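Local atomic coordinates of transcription regulator PadR N-terminal domain-containing protein (Streptococcus mutans, PDB entry 3L7W), a protein that probably binds DNA through a winged helix-turn-helix domain and regulates transcription, as other PadR-family proteins do. Residues E11-A16 with H80-T85. Coordinates in Å, arbitrary orientation, origin at the centre of the assembly. Residues are numbered along the deposited sequence.
Sequences EYLILA and HLVYLT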
loop_
_atom_site.group_PDB
_atom_site.type_symbol
_atom_site.label_atom_id
_atom_site.label_comp_id
_atom_site.label_asym_id
_atom_site.label_seq_id
_atom_site.Cartn_x
_atom_site.Cartn_y
_atom_site.Cartn_z
ATOM N N GLU A 11 -10.274 4.330 -0.948
ATOM C CA GLU A 11 -11.610 3.905 -1.351
ATOM C C GLU A 11 -11.955 2.644 -0.594
ATOM O O GLU A 11 -13.008 2.550 0.022
ATOM C CB GLU A 11 -11.677 3.662 -2.861
ATOM C CG GLU A 11 -11.678 4.952 -3.667
ATOM C CD GLU A 11 -11.603 4.727 -5.162
ATOM O OE1 GLU A 11 -11.707 3.571 -5.600
ATOM O OE2 GLU A 11 -11.438 5.708 -5.902
ATOM N N TYR A 12 -11.044 1.680 -0.639
ATOM C CA TYR A 12 -11.179 0.469 0.149
ATOM C C TYR A 12 -11.536 0.835 1.582
ATOM O O TYR A 12 -12.532 0.368 2.121
ATOM C CB TYR A 12 -9.881 -0.341 0.088
ATOM C CG TYR A 12 -9.875 -1.604 0.903
ATOM C CD1 TYR A 12 -10.971 -2.445 0.926
ATOM C CD2 TYR A 12 -8.753 -1.968 1.637
ATOM C CE1 TYR A 12 -10.962 -3.598 1.665
ATOM C CE2 TYR A 12 -8.729 -3.115 2.380
ATOM C CZ TYR A 12 -9.836 -3.930 2.390
ATOM O OH TYR A 12 -9.819 -5.081 3.122
ATOM N N LEU A 13 -10.747 1.702 2.195
ATOM C CA LEU A 13 -10.995 2.065 3.590
ATOM C C LEU A 13 -12.376 2.683 3.766
ATOM O O LEU A 13 -13.100 2.343 4.684
ATOM C CB LEU A 13 -9.912 3.019 4.104
ATOM C CG LEU A 13 -8.536 2.330 4.238
ATOM C CD1 LEU A 13 -7.464 3.354 4.488
ATOM C CD2 LEU A 13 -8.551 1.311 5.357
ATOM N N ILE A 14 -12.728 3.614 2.891
ATOM C CA ILE A 14 -14.014 4.278 3.007
ATOM C C ILE A 14 -15.134 3.255 2.948
ATOM O O ILE A 14 -15.974 3.190 3.838
ATOM C CB ILE A 14 -14.232 5.284 1.879
ATOM C CG1 ILE A 14 -13.323 6.502 2.081
ATOM C CG2 ILE A 14 -15.684 5.700 1.844
ATOM C CD1 ILE A 14 -13.215 7.380 0.872
ATOM N N LEU A 15 -15.141 2.451 1.893
ATOM C CA LEU A 15 -16.178 1.440 1.756
ATOM C C LEU A 15 -16.176 0.510 2.955
ATOM O O LEU A 15 -17.232 0.141 3.461
ATOM C CB LEU A 15 -15.975 0.650 0.472
ATOM C CG LEU A 15 -16.831 1.061 -0.726
ATOM C CD1 LEU A 15 -17.225 2.523 -0.674
ATOM C CD2 LEU A 15 -16.150 0.704 -2.035
ATOM N N ALA A 16 -14.987 0.141 3.429
ATOM C CA ALA A 16 -14.905 -0.791 4.540
ATOM C C ALA A 16 -15.513 -0.147 5.765
ATOM O O ALA A 16 -16.269 -0.789 6.498
ATOM C CB ALA A 16 -13.465 -1.218 4.814
ATOM N N HIS A 80 -18.494 -4.532 -4.409
ATOM C CA HIS A 80 -17.233 -3.907 -4.749
ATOM C C HIS A 80 -16.231 -4.008 -3.602
ATOM O O HIS A 80 -15.033 -4.224 -3.826
ATOM C CB HIS A 80 -17.451 -2.449 -5.103
ATOM C CG HIS A 80 -16.250 -1.800 -5.705
ATOM N ND1 HIS A 80 -15.526 -2.386 -6.718
ATOM C CD2 HIS A 80 -15.655 -0.613 -5.451
ATOM C CE1 HIS A 80 -14.529 -1.588 -7.058
ATOM N NE2 HIS A 80 -14.585 -0.506 -6.304
ATOM N N LEU A 81 -16.726 -3.844 -2.379
ATOM C CA LEU A 81 -15.879 -3.918 -1.202
ATOM C C LEU A 81 -15.215 -5.295 -1.094
ATOM O O LEU A 81 -14.059 -5.402 -0.674
ATOM C CB LEU A 81 -16.675 -3.602 0.061
ATOM C CG LEU A 81 -15.947 -3.857 1.384
ATOM C CD1 LEU A 81 -14.684 -2.999 1.466
ATOM C CD2 LEU A 81 -16.866 -3.585 2.567
ATOM N N VAL A 82 -15.950 -6.336 -1.482
ATOM C CA VAL A 82 -15.446 -7.713 -1.466
ATOM C C VAL A 82 -14.270 -7.830 -2.404
ATOM O O VAL A 82 -13.239 -8.423 -2.071
ATOM C CB VAL A 82 -16.514 -8.714 -1.946
ATOM C CG1 VAL A 82 -15.864 -10.014 -2.408
ATOM C CG2 VAL A 82 -17.536 -8.963 -0.854
ATOM N N TYR A 83 -14.443 -7.265 -3.590
ATOM C CA TYR A 83 -13.378 -7.221 -4.567
ATOM C C TYR A 83 -12.141 -6.495 -3.998
ATOM O O TYR A 83 -11.028 -7.031 -4.032
ATOM C CB TYR A 83 -13.869 -6.553 -5.853
ATOM C CG TYR A 83 -12.753 -6.269 -6.813
ATOM C CD1 TYR A 83 -12.180 -7.292 -7.555
ATOM C CD2 TYR A 83 -12.236 -4.986 -6.945
ATOM C CE1 TYR A 83 -11.129 -7.041 -8.417
ATOM C CE2 TYR A 83 -11.199 -4.723 -7.808
ATOM C CZ TYR A 83 -10.643 -5.757 -8.540
ATOM O OH TYR A 83 -9.598 -5.500 -9.401
ATOM N N LEU A 84 -12.340 -5.295 -3.459
ATOM C CA LEU A 84 -11.240 -4.504 -2.875
ATOM C C LEU A 84 -10.572 -5.223 -1.718
ATOM O O LEU A 84 -9.361 -5.184 -1.582
ATOM C CB LEU A 84 -11.729 -3.145 -2.385
ATOM C CG LEU A 84 -12.310 -2.230 -3.461
ATOM C CD1 LEU A 84 -12.859 -0.959 -2.824
ATOM C CD2 LEU A 84 -11.246 -1.922 -4.491
ATOM N N THR A 85 -11.366 -5.883 -0.884
ATOM C CA THR A 85 -10.818 -6.660 0.212
ATOM C C THR A 85 -9.948 -7.770 -0.350
ATOM O O THR A 85 -8.812 -7.959 0.073
ATOM C CB THR A 85 -11.930 -7.276 1.055
ATOM O OG1 THR A 85 -12.729 -6.220 1.586
ATOM C CG2 THR A 85 -11.343 -8.082 2.202
HETATM O O HOH W 1 -13.425 1.797 -6.398
#
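Apolar packing dominates where residues 11-16 cross residues 80-85, two helical segments running in largely opposed directions at 131° with axes 9.7 Å apart. Tyr12 and Leu15, one turn apart, face Leu84 and Leu81, also one turn apart. Leu84 fits between the first pair: its CB lies 3.5 Å from Tyr12 CD1, and its CD1 is 3.8 Å from Leu15 CD2. Leu81 extends its CD1 to 3.8 Å from Tyr12 CE1 and to 4.0 Å from both Leu15 CB and Ala16 CB; the small alanine leaves room for this methyl close to the backbone. On the other flank, Leu15 CD2 touches His80 CD2 at 3.7 Å.

Polar contacts fringe this core. Thr85 OG1 lies at the edge of the Tyr12 ring, 3.2 Å from CE1, and Tyr12 OH makes at most a weak hydrogen bond to it (3.5 Å); the threonine hydroxyl donates more firmly to Leu81 O, at 2.7 Å. Across the apolar patch, a water bridges Glu11 OE1 and His80 NE2, 2.6 Å from each, while Glu11 OE2 forms a salt bridge with Lys49 of helix 40-52.

The contact thus joins helix 7-20 of the winged-helix domain to the long C-terminal helix 75-100. Leu73 of strand 66-73 packs on both Leu15 and Leu81, and Ile14 turns to helices 25-32 and 40-52. Val99 of the second subunit packs on Tyr12 and Ala16, bringing the dimer interface up to this helix pair.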